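PDB 6D1P: glycosyl hydrolases family 2, sugar binding domain protein from Bacteroides uniformis str. 3978 T3 ii, which probably hydrolyses O-glycosidic bonds as a family 2 glycoside hydrolase, acting as one of the beta-glucuronidases of a human gut bacterium. Local coordinates for residues F204-I209 against Q413-P418; E642-S647 against D670-G675; V475-P480 against R507-E512. All coordinates share one frame; numbering follows the deposited sequence.

Overall arrangement
One contact joins two domains, one lies inside the TIM barrel and one inside the domain after it. Contact 3 (475-480 with 507-512) joins adjacent barrel strands. Contact 1 (204-209 with 413-418) ties an edge strand of the preceding beta-sandwich domain to a barrel turn, its centre 26 Å from that of contact 3. Contact 2 (642-647 with 670-675) lies in the domain following the barrel, beside barrel helix 550-564, its centre 31 Å from contact 3 and 46 Å from contact 1. No two touch. Contact 3 runs toward the C-terminal mouth of the barrel, where this family has its active site; there Glu512 OE1 is hydrogen-bonded to glycerol, probably from the crystallisation liquor.

Contact 1: residues F204-I209 against Q413-P418; sequences FEQIRI and QHRNHP. With GOL (glycerol), chain E.
Arg208 lies across Arg415 along most of its length. Its CG is anti to the backbone N and the chain stays extended to NE, so successive atoms meet one flat group. CB is 3.9 Å from Arg415 NE, and CG, over the face of the Arg415 guanidinium, comes to 3.7 Å from the same NE. CD follows at 4.1 Å from Arg415 CZ. At the tip Arg208 NH1 comes to 3.7 Å from Arg415 NH1, which sits over the face of the Arg208 guanidinium, offset toward its rim. The planes are 19° apart, a nearly parallel stack of two like charges. Arg208 NE has a salt bridge to Glu210 OE2, which may offset part of the repulsion. Arg415 reaches the strand with CG in the crowded position between N and carbonyl carbon, then runs extended.

Strand 203-213 is the edge strand of a three-stranded sheet in the beta-sandwich domain before the TIM barrel, and it carries a classic beta bulge at Glu205 and Gln206 opposite Ala227. From the barrel, a type I turn from His414 to His417 leads on from helix 397-414 and presents Asn416. Its amide bonds the strand edge twice, much as a neighbouring strand's peptide would: ND2 donates to Ile207 O at 2.9 Å, almost straight at 175°, while OD1 accepts from Ile209 N at 3.1 Å with that donor 48° out of the carbonyl plane. ND2 also bonds Gln301. A glycerol, probably from the crystallisation liquor, bridges the backbones beyond, its O2 donating to Ile209 O at 2.7 Å and its O1 to Asn416 O.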
# COMPACT_ATOMS: atom_id res chain seq x y z
N PHE A 204 -34.64 -25.33 -7.42
CA PHE A 204 -35.35 -24.16 -6.94
C PHE A 204 -34.54 -22.91 -7.27
O PHE A 204 -33.35 -22.83 -6.96
CB PHE A 204 -35.58 -24.25 -5.43
CG PHE A 204 -36.17 -25.55 -5.00
CD1 PHE A 204 -37.48 -25.88 -5.34
CD2 PHE A 204 -35.43 -26.45 -4.25
CE1 PHE A 204 -38.03 -27.08 -4.94
CE2 PHE A 204 -35.98 -27.66 -3.85
CZ PHE A 204 -37.28 -27.97 -4.20
N GLU A 205 -35.20 -21.94 -7.91
CA GLU A 205 -34.57 -20.64 -8.12
C GLU A 205 -34.95 -19.67 -7.01
O GLU A 205 -34.07 -19.07 -6.37
CB GLU A 205 -34.94 -20.09 -9.50
CG GLU A 205 -33.91 -19.13 -10.07
CD GLU A 205 -33.79 -19.23 -11.59
OE1 GLU A 205 -32.79 -19.81 -12.08
OE2 GLU A 205 -34.69 -18.72 -12.30
N GLN A 206 -36.24 -19.54 -6.73
CA GLN A 206 -36.71 -18.60 -5.72
C GLN A 206 -37.88 -19.22 -4.96
O GLN A 206 -38.69 -19.95 -5.53
CB GLN A 206 -37.10 -17.27 -6.36
CG GLN A 206 -37.19 -16.09 -5.41
CD GLN A 206 -37.40 -14.77 -6.15
OE1 GLN A 206 -36.71 -13.78 -5.88
NE2 GLN A 206 -38.35 -14.76 -7.09
N ILE A 207 -37.96 -18.92 -3.66
CA ILE A 207 -39.03 -19.40 -2.80
C ILE A 207 -39.49 -18.28 -1.88
O ILE A 207 -38.84 -17.98 -0.86
CB ILE A 207 -38.60 -20.64 -1.97
CG1 ILE A 207 -38.37 -21.83 -2.90
CG2 ILE A 207 -39.62 -20.97 -0.86
CD1 ILE A 207 -38.30 -23.15 -2.19
N ARG A 208 -40.60 -17.65 -2.22
CA ARG A 208 -41.10 -16.49 -1.50
C ARG A 208 -42.24 -16.94 -0.58
O ARG A 208 -43.14 -17.66 -1.01
CB ARG A 208 -41.56 -15.42 -2.49
CG ARG A 208 -42.40 -14.29 -1.92
CD ARG A 208 -43.26 -13.69 -3.03
NE ARG A 208 -43.76 -12.36 -2.73
CZ ARG A 208 -43.85 -11.39 -3.62
NH1 ARG A 208 -43.45 -11.61 -4.87
NH2 ARG A 208 -44.31 -10.18 -3.28
N ILE A 209 -42.18 -16.52 0.68
CA ILE A 209 -43.10 -16.99 1.71
C ILE A 209 -43.66 -15.77 2.42
O ILE A 209 -42.92 -15.05 3.11
CB ILE A 209 -42.42 -17.93 2.71
CG1 ILE A 209 -41.81 -19.13 1.98
CG2 ILE A 209 -43.43 -18.42 3.74
CD1 ILE A 209 -41.21 -20.15 2.91
N GLN A 413 -33.82 -11.04 -1.40
CA GLN A 413 -32.98 -11.96 -0.65
C GLN A 413 -33.35 -12.05 0.83
O GLN A 413 -33.03 -13.06 1.46
CB GLN A 413 -31.50 -11.58 -0.81
CG GLN A 413 -30.93 -11.99 -2.18
CD GLN A 413 -29.63 -11.27 -2.56
OE1 GLN A 413 -28.88 -10.81 -1.70
NE2 GLN A 413 -29.37 -11.17 -3.85
N HIS A 414 -34.01 -11.04 1.39
CA HIS A 414 -34.33 -11.04 2.82
C HIS A 414 -35.82 -10.99 3.13
O HIS A 414 -36.18 -10.94 4.32
CB HIS A 414 -33.64 -9.85 3.51
CG HIS A 414 -32.16 -10.02 3.64
ND1 HIS A 414 -31.35 -9.05 4.18
CD2 HIS A 414 -31.35 -11.05 3.31
CE1 HIS A 414 -30.10 -9.47 4.17
NE2 HIS A 414 -30.08 -10.69 3.66
N ARG A 415 -36.70 -11.02 2.13
CA ARG A 415 -38.12 -10.81 2.43
C ARG A 415 -38.74 -11.91 3.27
O ARG A 415 -39.77 -11.67 3.90
CB ARG A 415 -38.90 -10.68 1.15
CG ARG A 415 -38.83 -11.89 0.27
CD ARG A 415 -39.61 -11.58 -0.97
NE ARG A 415 -39.24 -12.36 -2.13
CZ ARG A 415 -39.50 -11.97 -3.37
NH1 ARG A 415 -40.11 -10.81 -3.55
NH2 ARG A 415 -39.14 -12.70 -4.41
N ASN A 416 -38.16 -13.11 3.31
CA ASN A 416 -38.73 -14.17 4.13
C ASN A 416 -38.43 -14.00 5.61
O ASN A 416 -38.99 -14.74 6.42
CB ASN A 416 -38.22 -15.54 3.67
CG ASN A 416 -38.69 -15.91 2.27
OD1 ASN A 416 -39.51 -15.22 1.66
ND2 ASN A 416 -38.18 -17.03 1.75
N HIS A 417 -37.58 -13.05 5.99
CA HIS A 417 -37.24 -12.90 7.39
C HIS A 417 -38.34 -12.14 8.11
O HIS A 417 -38.61 -10.98 7.77
CB HIS A 417 -35.91 -12.17 7.56
CG HIS A 417 -34.75 -12.95 7.05
ND1 HIS A 417 -34.18 -13.99 7.77
CD2 HIS A 417 -34.05 -12.87 5.89
CE1 HIS A 417 -33.18 -14.50 7.08
NE2 HIS A 417 -33.08 -13.84 5.94
N PRO A 418 -38.99 -12.73 9.11
CA PRO A 418 -40.00 -11.98 9.86
C PRO A 418 -39.41 -10.82 10.64
O PRO A 418 -40.14 -9.86 10.92
CB PRO A 418 -40.60 -13.04 10.80
CG PRO A 418 -39.52 -14.04 10.96
CD PRO A 418 -38.81 -14.10 9.64
C1 GOL E . -42.42 -13.20 7.57
O1 GOL E . -41.72 -14.37 7.80
C2 GOL E . -42.79 -13.18 6.07
O2 GOL E . -43.35 -14.39 5.66
C3 GOL E . -43.78 -12.02 5.94
O3 GOL E . -43.74 -11.60 4.61

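Contact 2: residues E642-S647 against D670-G675; sequences EILVYS and DFPAAG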
# COMPACT_ATOMS: atom_id res chain seq x y z
N GLU A 642 -20.21 11.19 44.77
CA GLU A 642 -21.35 10.52 44.18
C GLU A 642 -20.97 9.16 43.61
O GLU A 642 -19.90 8.99 43.01
CB GLU A 642 -21.94 11.40 43.08
CG GLU A 642 -23.03 10.77 42.24
CD GLU A 642 -23.06 11.37 40.84
OE1 GLU A 642 -22.14 11.05 40.03
OE2 GLU A 642 -23.98 12.19 40.58
N ILE A 643 -21.85 8.18 43.81
CA ILE A 643 -21.75 6.84 43.25
C ILE A 643 -23.09 6.52 42.60
O ILE A 643 -24.14 6.62 43.25
CB ILE A 643 -21.41 5.78 44.33
CG1 ILE A 643 -19.99 5.95 44.84
CG2 ILE A 643 -21.58 4.36 43.80
CD1 ILE A 643 -19.87 6.89 46.01
N LEU A 644 -23.07 6.16 41.32
CA LEU A 644 -24.28 5.77 40.61
C LEU A 644 -24.28 4.27 40.38
O LEU A 644 -23.24 3.66 40.17
CB LEU A 644 -24.39 6.49 39.26
CG LEU A 644 -24.08 7.99 39.22
CD1 LEU A 644 -23.90 8.50 37.76
CD2 LEU A 644 -25.14 8.78 39.97
N VAL A 645 -25.46 3.67 40.41
CA VAL A 645 -25.59 2.25 40.17
C VAL A 645 -26.64 2.03 39.10
O VAL A 645 -27.70 2.66 39.13
CB VAL A 645 -25.95 1.48 41.45
CG1 VAL A 645 -26.14 0.02 41.13
CG2 VAL A 645 -24.85 1.64 42.50
N TYR A 646 -26.35 1.15 38.16
CA TYR A 646 -27.30 0.87 37.09
C TYR A 646 -27.79 -0.55 37.29
O TYR A 646 -27.07 -1.52 37.04
CB TYR A 646 -26.67 1.15 35.71
CG TYR A 646 -26.61 2.66 35.52
CD1 TYR A 646 -27.70 3.35 34.96
CD2 TYR A 646 -25.52 3.40 35.98
CE1 TYR A 646 -27.68 4.74 34.83
CE2 TYR A 646 -25.49 4.78 35.86
CZ TYR A 646 -26.58 5.44 35.29
OH TYR A 646 -26.56 6.81 35.17
N SER A 647 -29.02 -0.66 37.78
CA SER A 647 -29.65 -1.94 38.04
C SER A 647 -31.12 -1.87 37.64
O SER A 647 -31.74 -0.80 37.72
CB SER A 647 -29.50 -2.33 39.52
OG SER A 647 -30.37 -3.40 39.87
N ASP A 670 -36.31 9.31 38.62
CA ASP A 670 -35.49 9.98 39.63
C ASP A 670 -34.04 10.04 39.11
O ASP A 670 -33.15 9.30 39.53
CB ASP A 670 -35.60 9.25 40.97
CG ASP A 670 -35.17 10.11 42.15
OD1 ASP A 670 -34.41 11.08 41.96
OD2 ASP A 670 -35.61 9.81 43.29
N PHE A 671 -33.81 10.96 38.16
CA PHE A 671 -32.56 11.04 37.42
C PHE A 671 -31.47 11.67 38.28
O PHE A 671 -31.71 12.67 38.94
CB PHE A 671 -32.77 11.86 36.15
CG PHE A 671 -31.50 12.19 35.42
CD1 PHE A 671 -31.00 11.32 34.45
CD2 PHE A 671 -30.83 13.38 35.66
CE1 PHE A 671 -29.82 11.63 33.74
CE2 PHE A 671 -29.66 13.70 34.96
CZ PHE A 671 -29.15 12.82 34.00
N PRO A 672 -30.23 11.13 38.23
CA PRO A 672 -29.83 10.00 37.39
C PRO A 672 -29.74 8.68 38.11
O PRO A 672 -29.87 8.64 39.33
CB PRO A 672 -28.44 10.42 36.92
CG PRO A 672 -27.88 11.09 38.17
CD PRO A 672 -29.06 11.81 38.82
N ALA A 673 -29.48 7.62 37.35
CA ALA A 673 -29.34 6.25 37.85
C ALA A 673 -30.63 5.71 38.46
O ALA A 673 -30.59 4.82 39.31
CB ALA A 673 -28.20 6.14 38.87
N ALA A 674 -31.79 6.24 38.02
CA ALA A 674 -33.11 5.77 38.45
C ALA A 674 -33.22 5.72 39.98
O ALA A 674 -33.73 4.75 40.56
CB ALA A 674 -33.45 4.41 37.83
N GLY A 675 -32.73 6.77 40.65
CA GLY A 675 -32.75 6.83 42.10
C GLY A 675 -31.66 6.05 42.82
O GLY A 675 -31.41 6.32 44.00
O HOH W 1 -30.10 2.32 38.02
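Three hydrogen bonds grip one water between the backbones, making its oxygen the best-held polar atom that both segments share. It donates to Val645 O at 2.7 Å and to Ala673 O at 2.9 Å, and accepts from Ser647 N at 3.2 Å. Both of its protons and one acceptor position are therefore spent, and it links strand to loop where no direct hydrogen bond crosses.

Next to it, Ala673 CB packs against the strand between Leu644 CB, Val645 O and the Tyr646 ring. The methyl is 3.8 Å from Leu644 CB and 3.5 Å from Val645 O, and it stands over one face of the Tyr646 ring, 4.0 Å above the plane and displaced toward the rim. Tyr646 has CG anti to its carbonyl carbon (chi1 -75°), which swings the ring alongside the loop. Its hydroxyl is hydrogen-bonded to Asp558 OD1, the same oxygen that receives Ala673 N, so a single carboxylate oxygen positions both the ring and the alanine. Further along, Leu644 CD2 meets Pro672 CG at 4.0 Å, the two side chains crossing at about a right angle.

The peptide before Pro672 is cis, and Pro672 CB rests over the centre of the Phe671 ring. Positive phi at Ala673, Ala674 and Gly675 then curls the chain back, closed by Gly675 N to Asp670 O at 2.8 Å, just ahead of strand 677-680. That strand and 623-625 flank 641-647 in the sheet of this domain, and helix 550-564, which supplies Asp558, belongs to the TIM barrel. With carbon packing, a bridging water and the shared Asp558 oxygen, direct loop-to-strand adhesion is mostly van der Waals, while part of the loop's polar fixing comes from Asp558 of the barrel helix and part from Arg677 of its own domain.

Contact 3: residues V475-P480 against R507-E512; sequences VDVYSP and RFLHAE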
# COMPACT_ATOMS: atom_id res chain seq x y z
N VAL A 475 -41.64 8.56 1.65
CA VAL A 475 -41.61 7.21 2.22
C VAL A 475 -42.71 6.99 3.25
O VAL A 475 -43.42 7.93 3.64
CB VAL A 475 -40.25 6.93 2.88
CG1 VAL A 475 -39.14 7.03 1.88
CG2 VAL A 475 -40.04 7.91 4.03
N ASP A 476 -42.83 5.76 3.75
CA ASP A 476 -43.81 5.51 4.79
C ASP A 476 -43.35 6.05 6.14
O ASP A 476 -44.11 6.74 6.83
CB ASP A 476 -44.12 4.02 4.86
CG ASP A 476 -44.62 3.48 3.55
OD1 ASP A 476 -45.62 4.03 3.04
OD2 ASP A 476 -44.00 2.53 3.02
N VAL A 477 -42.10 5.79 6.53
CA VAL A 477 -41.60 6.17 7.85
C VAL A 477 -40.35 7.02 7.71
O VAL A 477 -39.46 6.72 6.90
CB VAL A 477 -41.33 4.92 8.72
CG1 VAL A 477 -40.86 5.35 10.09
CG2 VAL A 477 -42.59 4.06 8.83
N TYR A 478 -40.26 8.07 8.51
CA TYR A 478 -39.20 9.06 8.35
C TYR A 478 -38.48 9.30 9.66
O TYR A 478 -39.10 9.37 10.73
CB TYR A 478 -39.75 10.39 7.84
CG TYR A 478 -38.66 11.41 7.69
CD1 TYR A 478 -37.78 11.32 6.63
CD2 TYR A 478 -38.49 12.43 8.61
CE1 TYR A 478 -36.75 12.22 6.48
CE2 TYR A 478 -37.46 13.35 8.46
CZ TYR A 478 -36.59 13.23 7.39
OH TYR A 478 -35.56 14.12 7.19
N SER A 479 -37.15 9.44 9.57
CA SER A 479 -36.30 9.83 10.69
C SER A 479 -35.60 11.13 10.35
O SER A 479 -34.91 11.20 9.32
CB SER A 479 -35.26 8.75 11.00
OG SER A 479 -34.41 9.17 12.04
N PRO A 480 -35.72 12.18 11.15
CA PRO A 480 -34.84 13.34 10.96
C PRO A 480 -33.54 13.12 11.70
O PRO A 480 -33.30 12.00 12.14
CB PRO A 480 -35.64 14.50 11.55
CG PRO A 480 -36.44 13.81 12.69
CD PRO A 480 -36.74 12.41 12.19
N ARG A 507 -45.34 9.62 9.85
CA ARG A 507 -44.93 8.48 10.67
C ARG A 507 -43.47 8.67 11.03
O ARG A 507 -42.61 8.73 10.14
CB ARG A 507 -45.14 7.16 9.93
CG ARG A 507 -46.58 6.81 9.78
CD ARG A 507 -46.76 5.66 8.82
NE ARG A 507 -48.13 5.16 8.85
CZ ARG A 507 -49.14 5.68 8.16
NH1 ARG A 507 -48.95 6.73 7.36
NH2 ARG A 507 -50.36 5.15 8.26
N PHE A 508 -43.20 8.78 12.33
CA PHE A 508 -41.91 9.20 12.85
C PHE A 508 -41.19 8.02 13.50
O PHE A 508 -41.82 7.18 14.15
CB PHE A 508 -42.09 10.33 13.86
CG PHE A 508 -40.83 10.72 14.60
CD1 PHE A 508 -40.45 10.06 15.75
CD2 PHE A 508 -40.06 11.79 14.16
CE1 PHE A 508 -39.32 10.43 16.45
CE2 PHE A 508 -38.94 12.18 14.86
CZ PHE A 508 -38.56 11.49 16.01
N LEU A 509 -39.87 7.99 13.34
CA LEU A 509 -39.04 6.99 13.99
C LEU A 509 -37.69 7.63 14.20
O LEU A 509 -37.12 8.17 13.24
CB LEU A 509 -38.94 5.74 13.11
CG LEU A 509 -38.14 4.55 13.62
CD1 LEU A 509 -38.54 4.19 15.06
CD2 LEU A 509 -38.34 3.36 12.69
N HIS A 510 -37.18 7.63 15.42
CA HIS A 510 -35.93 8.33 15.69
C HIS A 510 -34.76 7.38 15.44
O HIS A 510 -34.41 6.57 16.29
CB HIS A 510 -35.91 8.91 17.09
CG HIS A 510 -34.68 9.72 17.37
ND1 HIS A 510 -34.58 10.59 18.44
CD2 HIS A 510 -33.48 9.77 16.73
CE1 HIS A 510 -33.38 11.14 18.44
NE2 HIS A 510 -32.69 10.66 17.42
N ALA A 511 -34.13 7.51 14.28
CA ALA A 511 -32.93 6.74 13.95
C ALA A 511 -31.71 7.62 14.20
O ALA A 511 -31.58 8.69 13.59
CB ALA A 511 -32.95 6.26 12.50
N GLU A 512 -30.85 7.16 15.12
CA GLU A 512 -29.53 7.69 15.46
C GLU A 512 -29.63 8.74 16.55
O GLU A 512 -30.30 9.76 16.37
CB GLU A 512 -28.78 8.26 14.23
CG GLU A 512 -28.52 7.24 13.14
CD GLU A 512 -27.49 7.70 12.09
OE1 GLU A 512 -26.64 8.56 12.42
OE2 GLU A 512 -27.56 7.23 10.93
O HOH W 2 -43.49 9.99 7.87
O HOH W 3 -46.60 7.90 5.92
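Anti first torsions set the groups in place: Ser479 OG, anti to its backbone N (chi1 177°), turns toward segment 507-512, and Phe508 CG, likewise anti (chi1 172°), brings its ring back to Pro480 although its CB starts away from that segment. Val477 CG1 and Leu509 CG, also anti to their backbone nitrogens, help bring Val477 CG1 within 3.6 Å of Leu509 CB.

The backbones meet in a single parallel bridge, Tyr478 straddling Phe508. Tyr478 N donates to Arg507 O at 2.9 Å, nearly along the C=O axis, and Tyr478 O accepts from Leu509 N at 3.1 Å, this donor lying above the carbonyl plane. The segments run 47° apart end to end, and beyond Ser479 and Leu509 a side chain takes over: Ser479 OG accepts Ala511 N at 2.8 Å. Pro480 CD touches Phe508 CE2 at 3.5 Å, the two side chains crossing at about a right angle. At the other end a water receives Arg507 NH1 at 3.0 Å and donates to Asp476 O at 2.9 Å, while Arg507 NE bonds Phe310 O.

These are consecutive strands of the (beta/alpha)8 barrel, joined through helix 494-503 in a beta-alpha-beta crossover. Strand 477-479 pairs on its other edge with 462-466, and 510-511 with 572-574. Val477 and Leu509 both touch Leu422 of strand 420-432, placing them on the inner side, whereas Phe508 packs on Glu498 and Ile502 of the crossover helix outside.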